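PDB 3DDV: transcriptional regulator (GntR family) from Enterococcus faecalis, which probably regulates transcription in response to a small-molecule effector bound by its UTRA domain, as in other HutC-type GntR regulators. Local coordinates for residues L26-R39 and C49-S61. Sequence-based numbering, arbitrary orientation.
Sequences LQLGPEDSILRMER and CFEVASIPYSLVS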
loop_
_atom_site.group_PDB
_atom_site.type_symbol
_atom_site.label_atom_id
_atom_site.label_comp_id
_atom_site.label_asym_id
_atom_site.label_seq_id
_atom_site.Cartn_x
_atom_site.Cartn_y
_atom_site.Cartn_z
ATOM N N LEU B 26 7.353 -23.916 16.571
ATOM C CA LEU B 26 6.644 -25.102 17.025
ATOM C C LEU B 26 6.439 -25.019 18.531
ATOM O O LEU B 26 5.782 -25.877 19.124
ATOM C CB LEU B 26 7.400 -26.369 16.633
ATOM C CG LEU B 26 7.404 -26.768 15.157
ATOM C CD1 LEU B 26 8.185 -28.097 14.942
ATOM C CD2 LEU B 26 5.983 -26.890 14.649
ATOM N N GLN B 27 7.000 -23.965 19.124
ATOM C CA GLN B 27 6.837 -23.652 20.531
ATOM C C GLN B 27 7.285 -24.834 21.314
ATOM O O GLN B 27 6.474 -25.563 21.855
ATOM C CB GLN B 27 5.393 -23.301 20.863
ATOM C CG GLN B 27 4.991 -21.889 20.495
ATOM C CD GLN B 27 3.481 -21.792 20.358
ATOM O OE1 GLN B 27 2.760 -22.461 21.106
ATOM N NE2 GLN B 27 2.990 -20.998 19.386
ATOM N N LEU B 28 8.591 -25.025 21.323
ATOM C CA LEU B 28 9.199 -26.212 21.868
ATOM C C LEU B 28 10.480 -25.775 22.500
ATOM O O LEU B 28 11.123 -24.825 22.070
ATOM C CB LEU B 28 9.546 -27.210 20.760
ATOM C CG LEU B 28 8.492 -27.958 19.935
ATOM C CD1 LEU B 28 9.195 -28.671 18.781
ATOM C CD2 LEU B 28 7.725 -28.970 20.759
ATOM N N GLY B 29 10.859 -26.481 23.539
ATOM C CA GLY B 29 12.097 -26.183 24.214
ATOM C C GLY B 29 13.205 -26.886 23.470
ATOM O O GLY B 29 12.954 -27.776 22.607
ATOM N N PRO B 30 14.449 -26.546 23.827
ATOM C CA PRO B 30 15.510 -27.301 23.213
ATOM C C PRO B 30 15.237 -28.656 23.809
ATOM O O PRO B 30 14.527 -28.725 24.843
ATOM C CB PRO B 30 16.768 -26.676 23.810
ATOM C CG PRO B 30 16.323 -26.204 25.187
ATOM C CD PRO B 30 14.946 -25.654 24.889
ATOM N N GLU B 31 15.724 -29.723 23.220
ATOM C CA GLU B 31 15.466 -31.042 23.829
ATOM C C GLU B 31 14.118 -31.672 23.540
ATOM O O GLU B 31 13.991 -32.854 23.758
ATOM C CB GLU B 31 15.684 -31.057 25.373
ATOM C CG GLU B 31 16.994 -30.394 25.878
ATOM C CD GLU B 31 18.224 -31.040 25.257
ATOM O OE1 GLU B 31 18.380 -32.260 25.502
ATOM O OE2 GLU B 31 18.985 -30.354 24.502
ATOM N N ASP B 32 13.115 -30.929 23.076
ATOM C CA ASP B 32 11.947 -31.600 22.465
ATOM C C ASP B 32 12.288 -32.008 21.030
ATOM O O ASP B 32 12.425 -31.172 20.155
ATOM C CB ASP B 32 10.682 -30.735 22.430
ATOM C CG ASP B 32 10.229 -30.277 23.803
ATOM O OD1 ASP B 32 10.427 -31.021 24.787
ATOM O OD2 ASP B 32 9.644 -29.155 23.880
ATOM N N SER B 33 12.400 -33.298 20.779
ATOM C CA SER B 33 12.667 -33.764 19.439
ATOM C C SER B 33 11.578 -33.379 18.481
ATOM O O SER B 33 10.403 -33.302 18.846
ATOM C CB SER B 33 12.771 -35.267 19.448
ATOM O OG SER B 33 13.851 -35.621 20.278
ATOM N N ILE B 34 12.001 -33.181 17.238
ATOM C CA ILE B 34 11.137 -32.959 16.093
ATOM C C ILE B 34 11.518 -33.998 15.036
ATOM O O ILE B 34 12.607 -34.556 15.058
ATOM C CB ILE B 34 11.354 -31.578 15.504
ATOM C CG1 ILE B 34 12.829 -31.417 15.067
ATOM C CG2 ILE B 34 10.954 -30.505 16.517
ATOM C CD1 ILE B 34 13.082 -30.692 13.721
ATOM N N LEU B 35 10.590 -34.286 14.140
ATOM C CA LEU B 35 10.847 -35.101 12.969
ATOM C C LEU B 35 11.108 -34.131 11.853
ATOM O O LEU B 35 10.343 -33.212 11.647
ATOM C CB LEU B 35 9.631 -35.948 12.617
ATOM C CG LEU B 35 9.835 -36.860 11.412
ATOM C CD1 LEU B 35 10.959 -37.886 11.746
ATOM C CD2 LEU B 35 8.537 -37.565 11.015
ATOM N N ARG B 36 12.196 -34.310 11.140
ATOM C CA ARG B 36 12.516 -33.372 10.112
ATOM C C ARG B 36 12.594 -34.129 8.858
ATOM O O ARG B 36 13.292 -35.142 8.795
ATOM C CB ARG B 36 13.862 -32.784 10.371
ATOM C CG ARG B 36 14.027 -31.478 9.673
ATOM C CD ARG B 36 15.331 -31.367 8.955
ATOM N NE ARG B 36 15.636 -29.976 8.865
ATOM C CZ ARG B 36 16.079 -29.248 9.885
ATOM N NH1 ARG B 36 16.335 -29.814 11.101
ATOM N NH2 ARG B 36 16.296 -27.932 9.675
ATOM N N MET B 37 11.843 -33.690 7.871
ATOM C CA MET B 37 11.771 -34.394 6.592
ATOM C C MET B 37 11.799 -33.425 5.427
ATOM O O MET B 37 11.305 -32.290 5.512
ATOM C CB MET B 37 10.582 -35.342 6.531
ATOM C CG MET B 37 9.194 -34.762 6.413
ATOM S SD MET B 37 8.005 -36.044 5.899
ATOM C CE MET B 37 8.324 -36.144 4.129
ATOM N N GLU B 38 12.496 -33.854 4.385
ATOM C CA GLU B 38 12.745 -33.050 3.197
ATOM C C GLU B 38 12.225 -33.830 2.036
ATOM O O GLU B 38 12.429 -35.044 1.985
ATOM C CB GLU B 38 14.224 -32.875 2.982
ATOM C CG GLU B 38 14.804 -31.863 3.882
ATOM C CD GLU B 38 16.294 -31.784 3.821
ATOM O OE1 GLU B 38 16.937 -32.471 2.993
ATOM O OE2 GLU B 38 16.808 -31.025 4.640
ATOM N N ARG B 39 11.626 -33.148 1.077
ATOM C CA ARG B 39 10.841 -33.832 0.080
ATOM C C ARG B 39 10.770 -33.015 -1.217
ATOM O O ARG B 39 10.602 -31.814 -1.167
ATOM C CB ARG B 39 9.468 -34.009 0.709
ATOM C CG ARG B 39 8.463 -34.763 -0.068
ATOM C CD ARG B 39 7.086 -34.019 -0.106
ATOM N NE ARG B 39 6.379 -34.017 1.186
ATOM C CZ ARG B 39 5.660 -35.040 1.666
ATOM N NH1 ARG B 39 5.533 -36.185 0.990
ATOM N NH2 ARG B 39 5.068 -34.906 2.853
ATOM N N CYS B 49 8.749 -28.587 -6.654
ATOM C CA CYS B 49 8.990 -27.997 -5.348
ATOM C C CYS B 49 9.786 -28.850 -4.373
ATOM O O CYS B 49 9.845 -30.062 -4.440
ATOM C CB CYS B 49 7.639 -27.609 -4.730
ATOM S SG CYS B 49 6.636 -28.966 -4.153
ATOM N N PHE B 50 10.422 -28.174 -3.452
ATOM C CA PHE B 50 11.198 -28.805 -2.387
ATOM C C PHE B 50 10.673 -28.274 -1.076
ATOM O O PHE B 50 10.553 -27.047 -0.884
ATOM C CB PHE B 50 12.645 -28.394 -2.520
ATOM C CG PHE B 50 13.506 -28.899 -1.434
ATOM C CD1 PHE B 50 14.110 -30.124 -1.543
ATOM C CD2 PHE B 50 13.728 -28.150 -0.313
ATOM C CE1 PHE B 50 14.913 -30.606 -0.559
ATOM C CE2 PHE B 50 14.510 -28.636 0.671
ATOM C CZ PHE B 50 15.110 -29.868 0.546
ATOM N N GLU B 51 10.375 -29.178 -0.172
ATOM C CA GLU B 51 9.761 -28.817 1.084
ATOM C C GLU B 51 10.537 -29.390 2.276
ATOM O O GLU B 51 10.817 -30.568 2.321
ATOM C CB GLU B 51 8.326 -29.362 1.031
ATOM C CG GLU B 51 7.560 -29.437 2.337
ATOM C CD GLU B 51 6.159 -29.983 2.158
ATOM O OE1 GLU B 51 5.314 -29.217 1.557
ATOM O OE2 GLU B 51 5.920 -31.128 2.644
ATOM N N VAL B 52 10.852 -28.557 3.245
ATOM C CA VAL B 52 11.329 -29.033 4.537
ATOM C C VAL B 52 10.164 -28.979 5.520
ATOM O O VAL B 52 9.535 -27.943 5.692
ATOM C CB VAL B 52 12.486 -28.150 5.106
ATOM C CG1 VAL B 52 13.083 -28.790 6.340
ATOM C CG2 VAL B 52 13.497 -27.981 4.072
ATOM N N ALA B 53 9.915 -30.070 6.210
ATOM C CA ALA B 53 8.866 -30.060 7.192
ATOM C C ALA B 53 9.397 -30.542 8.543
ATOM O O ALA B 53 10.126 -31.524 8.629
ATOM C CB ALA B 53 7.708 -30.896 6.715
ATOM N N SER B 54 9.020 -29.823 9.592
ATOM C CA SER B 54 9.386 -30.200 10.936
ATOM C C SER B 54 8.142 -30.386 11.809
ATOM O O SER B 54 7.339 -29.494 11.932
ATOM C CB SER B 54 10.335 -29.166 11.547
ATOM O OG SER B 54 11.654 -29.305 11.034
ATOM N N ILE B 55 8.009 -31.559 12.415
ATOM C CA ILE B 55 6.854 -31.924 13.229
ATOM C C ILE B 55 7.378 -32.322 14.623
ATOM O O ILE B 55 8.366 -33.004 14.720
ATOM C CB ILE B 55 6.133 -33.130 12.597
ATOM C CG1 ILE B 55 5.708 -32.776 11.181
ATOM C CG2 ILE B 55 4.943 -33.576 13.445
ATOM C CD1 ILE B 55 5.865 -33.864 10.220
ATOM N N PRO B 56 6.729 -31.860 15.694
ATOM C CA PRO B 56 7.114 -32.263 17.025
ATOM C C PRO B 56 7.147 -33.769 17.072
ATOM O O PRO B 56 6.187 -34.381 16.609
ATOM C CB PRO B 56 5.979 -31.719 17.880
ATOM C CG PRO B 56 5.526 -30.534 17.151
ATOM C CD PRO B 56 5.615 -30.893 15.713
ATOM N N TYR B 57 8.232 -34.375 17.568
ATOM C CA TYR B 57 8.341 -35.821 17.461
ATOM C C TYR B 57 7.328 -36.486 18.370
ATOM O O TYR B 57 6.916 -37.589 18.108
ATOM C CB TYR B 57 9.760 -36.358 17.762
ATOM C CG TYR B 57 9.926 -37.837 17.439
ATOM C CD1 TYR B 57 9.493 -38.321 16.232
ATOM C CD2 TYR B 57 10.513 -38.744 18.333
ATOM C CE1 TYR B 57 9.606 -39.656 15.887
ATOM C CE2 TYR B 57 10.640 -40.111 17.984
ATOM C CZ TYR B 57 10.169 -40.540 16.737
ATOM O OH TYR B 57 10.217 -41.837 16.254
ATOM N N SER B 58 6.928 -35.832 19.448
ATOM C CA SER B 58 6.027 -36.484 20.374
ATOM C C SER B 58 4.643 -36.693 19.780
ATOM O O SER B 58 3.966 -37.584 20.204
ATOM C CB SER B 58 5.859 -35.659 21.602
ATOM O OG SER B 58 4.974 -34.629 21.257
ATOM N N LEU B 59 4.205 -35.895 18.813
ATOM C CA LEU B 59 2.883 -36.136 18.205
ATOM C C LEU B 59 2.883 -37.259 17.201
ATOM O O LEU B 59 1.816 -37.592 16.643
ATOM C CB LEU B 59 2.346 -34.905 17.442
ATOM C CG LEU B 59 2.299 -33.580 18.207
ATOM C CD1 LEU B 59 2.241 -32.378 17.233
ATOM C CD2 LEU B 59 1.156 -33.597 19.224
ATOM N N VAL B 60 4.047 -37.819 16.907
ATOM C CA VAL B 60 4.184 -38.599 15.679
ATOM C C VAL B 60 4.933 -39.927 15.868
ATOM O O VAL B 60 4.899 -40.782 14.976
ATOM C CB VAL B 60 4.783 -37.630 14.588
ATOM C CG1 VAL B 60 6.195 -38.007 14.200
ATOM C CG2 VAL B 60 3.825 -37.475 13.388
ATOM N N SER B 61 5.556 -40.085 17.050
ATOM C CA SER B 61 6.264 -41.268 17.471
ATOM C C SER B 61 5.586 -42.515 17.023
ATOM O O SER B 61 6.260 -43.501 16.728
ATOM C CB SER B 61 6.250 -41.402 18.989
ATOM O OG SER B 61 6.984 -40.412 19.599
#
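R39 and E51 form a hydrogen-bonded pair in the antiparallel beta hairpin of strands 34-43 and 46-56, two neighbouring strands in the six-stranded sheet of this UTRA domain. The axes of the parts 34-39 and 49-56 approach to 4.3 Å with their directions 163° apart. Three consecutive hydrogen-bonded pairs, L35 with I55, M37 with A53 and R39 with E51, set the register; each carries both backbone bonds, for example A53 N to M37 O at 2.7 Å. Past the end of the ladder Y57 N still donates to S33 O, but from above that carbonyl's plane.

R39 can be followed outward from its backbone. CB lies 4.0 Å from E51 O. CG stands anti to the backbone N (chi1 -176°), and bends at the next two torsions bring CD to 4.2 Å from E51 OE2. There NE donates to E51 OE2 at 3.3 Å in a salt bridge; the oxygen lies near the guanidinium plane, whereas the nitrogen sits well above the carboxylate plane, the two groups being almost perpendicular. Beyond CZ, NH1 is hydrogen-bonded to T69 O at helix 65-70, and M37 CE lies 3.7 Å above one guanidinium face, over its centre. The group is thus held at its edge by hydrogen bonds and touched on one face by a methyl.

L35, M37 and A53 share that face of the sheet; L35 CD2 meets V60 CG1 at 4.0 Å, the two side chains crossing at about a right angle, and L35 and V60 both touch I68 of the same helix. R36, E38, V52 and S54 occupy the other face. S54 OG is hydrogen-bonded to E22 OE2 of helix 20-26. E38 and V52 point the same way, and E38 CG lies 3.9 Å from F50 CZ, with the carboxylate and ring planes 56° apart.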